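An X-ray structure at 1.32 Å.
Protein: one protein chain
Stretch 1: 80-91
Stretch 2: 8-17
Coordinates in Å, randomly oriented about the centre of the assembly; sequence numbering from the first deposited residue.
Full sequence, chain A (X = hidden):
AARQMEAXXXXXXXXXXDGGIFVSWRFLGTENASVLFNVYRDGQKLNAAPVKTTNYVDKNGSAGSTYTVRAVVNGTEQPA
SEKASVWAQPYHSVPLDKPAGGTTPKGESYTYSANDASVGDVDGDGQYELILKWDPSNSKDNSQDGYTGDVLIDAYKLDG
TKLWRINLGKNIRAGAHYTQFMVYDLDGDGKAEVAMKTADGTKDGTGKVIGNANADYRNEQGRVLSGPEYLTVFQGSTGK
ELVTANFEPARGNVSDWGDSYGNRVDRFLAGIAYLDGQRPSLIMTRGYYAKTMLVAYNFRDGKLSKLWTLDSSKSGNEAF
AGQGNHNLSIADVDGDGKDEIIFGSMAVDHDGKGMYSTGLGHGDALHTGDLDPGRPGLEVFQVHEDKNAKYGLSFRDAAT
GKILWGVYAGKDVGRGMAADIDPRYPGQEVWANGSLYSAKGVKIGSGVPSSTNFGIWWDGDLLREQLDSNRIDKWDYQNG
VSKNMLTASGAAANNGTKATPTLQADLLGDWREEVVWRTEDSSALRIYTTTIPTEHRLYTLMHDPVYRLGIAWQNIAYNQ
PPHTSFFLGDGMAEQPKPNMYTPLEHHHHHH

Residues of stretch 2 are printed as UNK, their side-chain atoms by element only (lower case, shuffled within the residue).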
# COMPACT_ATOMS: atom_id res chain seq x y z
N ALA A 80 -17.10 17.12 20.49
CA ALA A 80 -17.55 15.92 19.80
C ALA A 80 -16.85 15.73 18.46
O ALA A 80 -16.50 16.69 17.78
CB ALA A 80 -19.06 15.96 19.60
N SER A 81 -16.65 14.47 18.10
CA SER A 81 -16.16 14.09 16.78
C SER A 81 -17.18 14.48 15.72
O SER A 81 -18.28 14.93 16.03
CB SER A 81 -15.99 12.58 16.74
OG SER A 81 -17.25 11.94 16.86
N GLU A 82 -16.80 14.27 14.46
CA GLU A 82 -17.76 14.27 13.37
C GLU A 82 -18.87 13.25 13.66
O GLU A 82 -18.64 12.25 14.35
CB GLU A 82 -17.05 13.97 12.04
CG GLU A 82 -16.62 12.50 11.82
CD GLU A 82 -15.35 12.08 12.56
OE1 GLU A 82 -14.67 12.93 13.19
OE2 GLU A 82 -15.04 10.86 12.50
N LYS A 83 -20.06 13.51 13.14
CA LYS A 83 -21.19 12.59 13.29
C LYS A 83 -21.07 11.40 12.35
O LYS A 83 -20.67 11.55 11.20
CB LYS A 83 -22.51 13.31 13.02
CG LYS A 83 -22.90 14.30 14.09
CD LYS A 83 -24.27 14.92 13.80
CE LYS A 83 -24.71 15.84 14.93
NZ LYS A 83 -24.92 15.11 16.21
N ALA A 84 -21.40 10.21 12.86
CA ALA A 84 -21.43 9.00 12.04
C ALA A 84 -22.83 8.41 11.98
O ALA A 84 -23.47 8.20 13.00
CB ALA A 84 -20.44 7.97 12.58
N SER A 85 -23.29 8.13 10.77
CA SER A 85 -24.55 7.40 10.60
C SER A 85 -24.26 5.90 10.55
O SER A 85 -23.10 5.49 10.45
CB SER A 85 -25.28 7.87 9.34
OG SER A 85 -24.47 7.72 8.19
N VAL A 86 -25.31 5.09 10.64
CA VAL A 86 -25.17 3.63 10.73
C VAL A 86 -25.16 2.99 9.34
O VAL A 86 -26.08 3.21 8.54
CB VAL A 86 -26.30 3.00 11.58
CG1 VAL A 86 -26.24 1.48 11.55
CG2 VAL A 86 -26.24 3.50 13.02
N TRP A 87 -24.13 2.19 9.07
CA TRP A 87 -24.08 1.41 7.84
C TRP A 87 -25.13 0.31 7.89
O TRP A 87 -25.10 -0.54 8.78
CB TRP A 87 -22.73 0.73 7.69
CG TRP A 87 -21.54 1.61 7.47
CD1 TRP A 87 -21.44 2.96 7.65
CD2 TRP A 87 -20.25 1.16 7.07
NE1 TRP A 87 -20.16 3.38 7.37
CE2 TRP A 87 -19.41 2.29 7.00
CE3 TRP A 87 -19.72 -0.09 6.74
CZ2 TRP A 87 -18.06 2.20 6.63
CZ3 TRP A 87 -18.39 -0.19 6.37
CH2 TRP A 87 -17.57 0.95 6.32
N ALA A 88 -26.03 0.33 6.92
CA ALA A 88 -27.10 -0.66 6.87
C ALA A 88 -26.64 -2.01 6.30
O ALA A 88 -27.36 -3.00 6.39
CB ALA A 88 -28.27 -0.12 6.07
N GLN A 89 -25.43 -2.03 5.73
CA GLN A 89 -24.80 -3.26 5.25
C GLN A 89 -23.42 -3.39 5.91
O GLN A 89 -22.90 -2.40 6.44
CB GLN A 89 -24.66 -3.23 3.73
CG GLN A 89 -26.00 -3.19 2.98
CD GLN A 89 -25.84 -2.82 1.53
OE1 GLN A 89 -25.19 -1.83 1.20
NE2 GLN A 89 -26.44 -3.61 0.65
N PRO A 90 -22.83 -4.61 5.94
CA PRO A 90 -21.50 -4.79 6.55
C PRO A 90 -20.36 -4.06 5.82
O PRO A 90 -19.22 -4.00 6.32
CB PRO A 90 -21.28 -6.30 6.52
CG PRO A 90 -22.65 -6.90 6.27
CD PRO A 90 -23.39 -5.89 5.46
N TYR A 91 -20.66 -3.53 4.65
CA TYR A 91 -19.73 -2.74 3.86
C TYR A 91 -20.38 -1.43 3.46
O TYR A 91 -21.61 -1.32 3.42
CB TYR A 91 -19.31 -3.51 2.60
CG TYR A 91 -20.47 -3.98 1.75
CD1 TYR A 91 -21.06 -3.15 0.80
CD2 TYR A 91 -20.99 -5.26 1.91
CE1 TYR A 91 -22.14 -3.58 0.03
CE2 TYR A 91 -22.06 -5.71 1.14
CZ TYR A 91 -22.62 -4.86 0.21
OH TYR A 91 -23.68 -5.30 -0.56
N UNK A 8 -5.80 13.61 11.03
CA UNK A 8 -6.94 12.73 10.79
C UNK A 8 -8.09 13.07 11.71
O UNK A 8 -7.87 13.48 12.86
c UNK A 8 -6.53 11.26 10.95
c UNK A 8 -5.54 10.71 9.90
c UNK A 8 -5.17 9.27 10.20
c UNK A 8 -6.07 10.83 8.46
N UNK A 9 -9.31 12.91 11.21
CA UNK A 9 -10.48 13.06 12.07
C UNK A 9 -10.65 11.79 12.91
O UNK A 9 -9.78 10.92 12.92
c UNK A 9 -12.34 12.36 10.43
c UNK A 9 -11.72 13.48 11.27
o UNK A 9 -11.94 11.19 10.53
n UNK A 9 -13.34 12.71 9.63
N UNK A 10 -11.76 11.67 13.63
CA UNK A 10 -11.92 10.56 14.56
C UNK A 10 -12.07 9.21 13.86
O UNK A 10 -11.88 8.16 14.48
c UNK A 10 -10.38 10.95 18.76
c UNK A 10 -12.01 9.64 17.44
n UNK A 10 -10.05 12.09 19.36
c UNK A 10 -13.11 10.85 15.49
n UNK A 10 -9.54 9.92 18.81
n UNK A 10 -11.54 10.84 18.12
c UNK A 10 -13.30 9.88 16.66
N UNK A 11 -12.39 9.24 12.57
CA UNK A 11 -12.60 8.01 11.80
C UNK A 11 -13.76 7.19 12.33
O UNK A 11 -13.80 5.97 12.18
N UNK A 12 -14.72 7.86 12.98
CA UNK A 12 -15.84 7.17 13.60
C UNK A 12 -16.68 6.43 12.57
O UNK A 12 -17.02 6.98 11.52
c UNK A 12 -16.70 8.17 14.40
c UNK A 12 -17.86 7.60 15.21
c UNK A 12 -18.67 8.75 15.81
c UNK A 12 -17.36 6.69 16.31
N UNK A 13 -16.99 5.17 12.86
CA UNK A 13 -17.83 4.34 12.00
C UNK A 13 -18.82 3.56 12.88
O UNK A 13 -18.50 3.18 14.00
c UNK A 13 -16.35 2.25 11.91
c UNK A 13 -16.97 3.38 11.11
c UNK A 13 -17.78 2.83 9.95
N UNK A 14 -20.04 3.37 12.36
CA UNK A 14 -21.08 2.64 13.06
C UNK A 14 -21.73 1.68 12.07
O UNK A 14 -22.10 2.08 10.97
c UNK A 14 -22.12 3.59 13.64
N UNK A 15 -21.82 0.42 12.47
CA UNK A 15 -22.25 -0.64 11.56
C UNK A 15 -23.32 -1.49 12.24
O UNK A 15 -23.12 -1.95 13.37
c UNK A 15 -19.91 -0.72 10.55
c UNK A 15 -21.07 -1.54 11.13
c UNK A 15 -21.52 -2.60 10.11
N UNK A 16 -24.44 -1.67 11.56
CA UNK A 16 -25.51 -2.51 12.06
C UNK A 16 -25.10 -3.98 12.07
O UNK A 16 -24.55 -4.49 11.08
c UNK A 16 -29.08 -3.81 9.62
c UNK A 16 -29.18 -2.76 10.73
c UNK A 16 -26.76 -2.31 11.19
n UNK A 16 -29.64 -3.36 8.31
c UNK A 16 -28.04 -2.92 11.74
N UNK A 17 -25.34 -4.64 13.20
CA UNK A 17 -25.14 -6.08 13.34
C UNK A 17 -26.36 -6.65 14.06
O UNK A 17 -27.17 -5.89 14.61
o UNK A 17 -24.13 -6.16 15.55
c UNK A 17 -23.88 -6.44 14.17
c UNK A 17 -22.66 -5.65 13.70
O HOH W 1 -16.41 9.50 10.61
O HOH W 2 -20.57 5.11 10.06
O HOH W 3 -24.84 -3.64 8.59

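Position 8 has four side-chain carbons, forked at the second. None reaches stretch 1. This is Leu-8.

Position 9 has two carbons, the second carrying one oxygen and one nitrogen. Its CB lies 3.6 Å from Glu-82 OE1. Four atoms with an amide end make it Asn-9. In Asn-9, OD1 accepts a hydrogen bond from the backbone N of position 11 at 2.9 Å, a link within the stretch.

Position 10 has three carbons, a nitrogen, then a carbon carrying two more nitrogens. Its CB packs 3.6 Å from Ser-81 CB, but the end of the side chain leads away to partners elsewhere in the structure. That guanidinium identifies Arg-10. Its backbone N donates to Glu-82 OE1 at 3.2 Å.

Position 11 has no side-chain atoms, so it is Gly-11. Its phi is 62°, a value that favours glycine. Its N is 3.1 Å from Glu-82 OE2.

Position 12 has four carbons, forked at the second. One branch carbon is 3.6 Å from Ser-81 OG, and the fork carbon is 3.7 Å from Ala-84 CB. This is Leu-12. Its N donates to Glu-82 OE2 at 3.1 Å. Water 1 donates to both Leu-12 O and Glu-82 OE2, each at 2.7 Å.

Position 13 has three carbons, forked at the first. One branch lies 3.4 Å from Trp-87 CZ2. This is Val-13.

Position 14 has a single carbon, its CB, 4.2 Å from Val-86 CG2. This is Ala-14. Its O accepts a nearly straight hydrogen bond from Trp-87 N at 2.8 Å. Water 2 accepts from Ala-14 N at 2.9 Å and donates to Ser-85 O at 2.6 Å.

Position 15 again has three carbons, forked at the first. One branch carbon lies 3.9 Å from Trp-87 CE3, on the same face of the sheet. This is Val-15.

Position 16 has four carbons in a row ending in nitrogen. The terminal nitrogen donates to Ala-88 O at 3.0 Å. This is Lys-16. Its N donates to Trp-87 O at 3.1 Å.

Position 17 has one carbon carrying an oxygen and a carbon. It does not touch stretch 1. This is Thr-17.

The contact has two parts. Near the start of both stretches, the Glu-82 carboxylate accepts backbone hydrogen bonds from Arg-10 and Leu-12. Farther on, the strands run parallel, and Trp-87 bonds through its N and O to Ala-14 and Lys-16, the residues flanking Val-15. Apolar packing and bridging waters complete an interface of 715 Å², both sides summed.

Stretch 2 8-17: LNRGLVAVKT
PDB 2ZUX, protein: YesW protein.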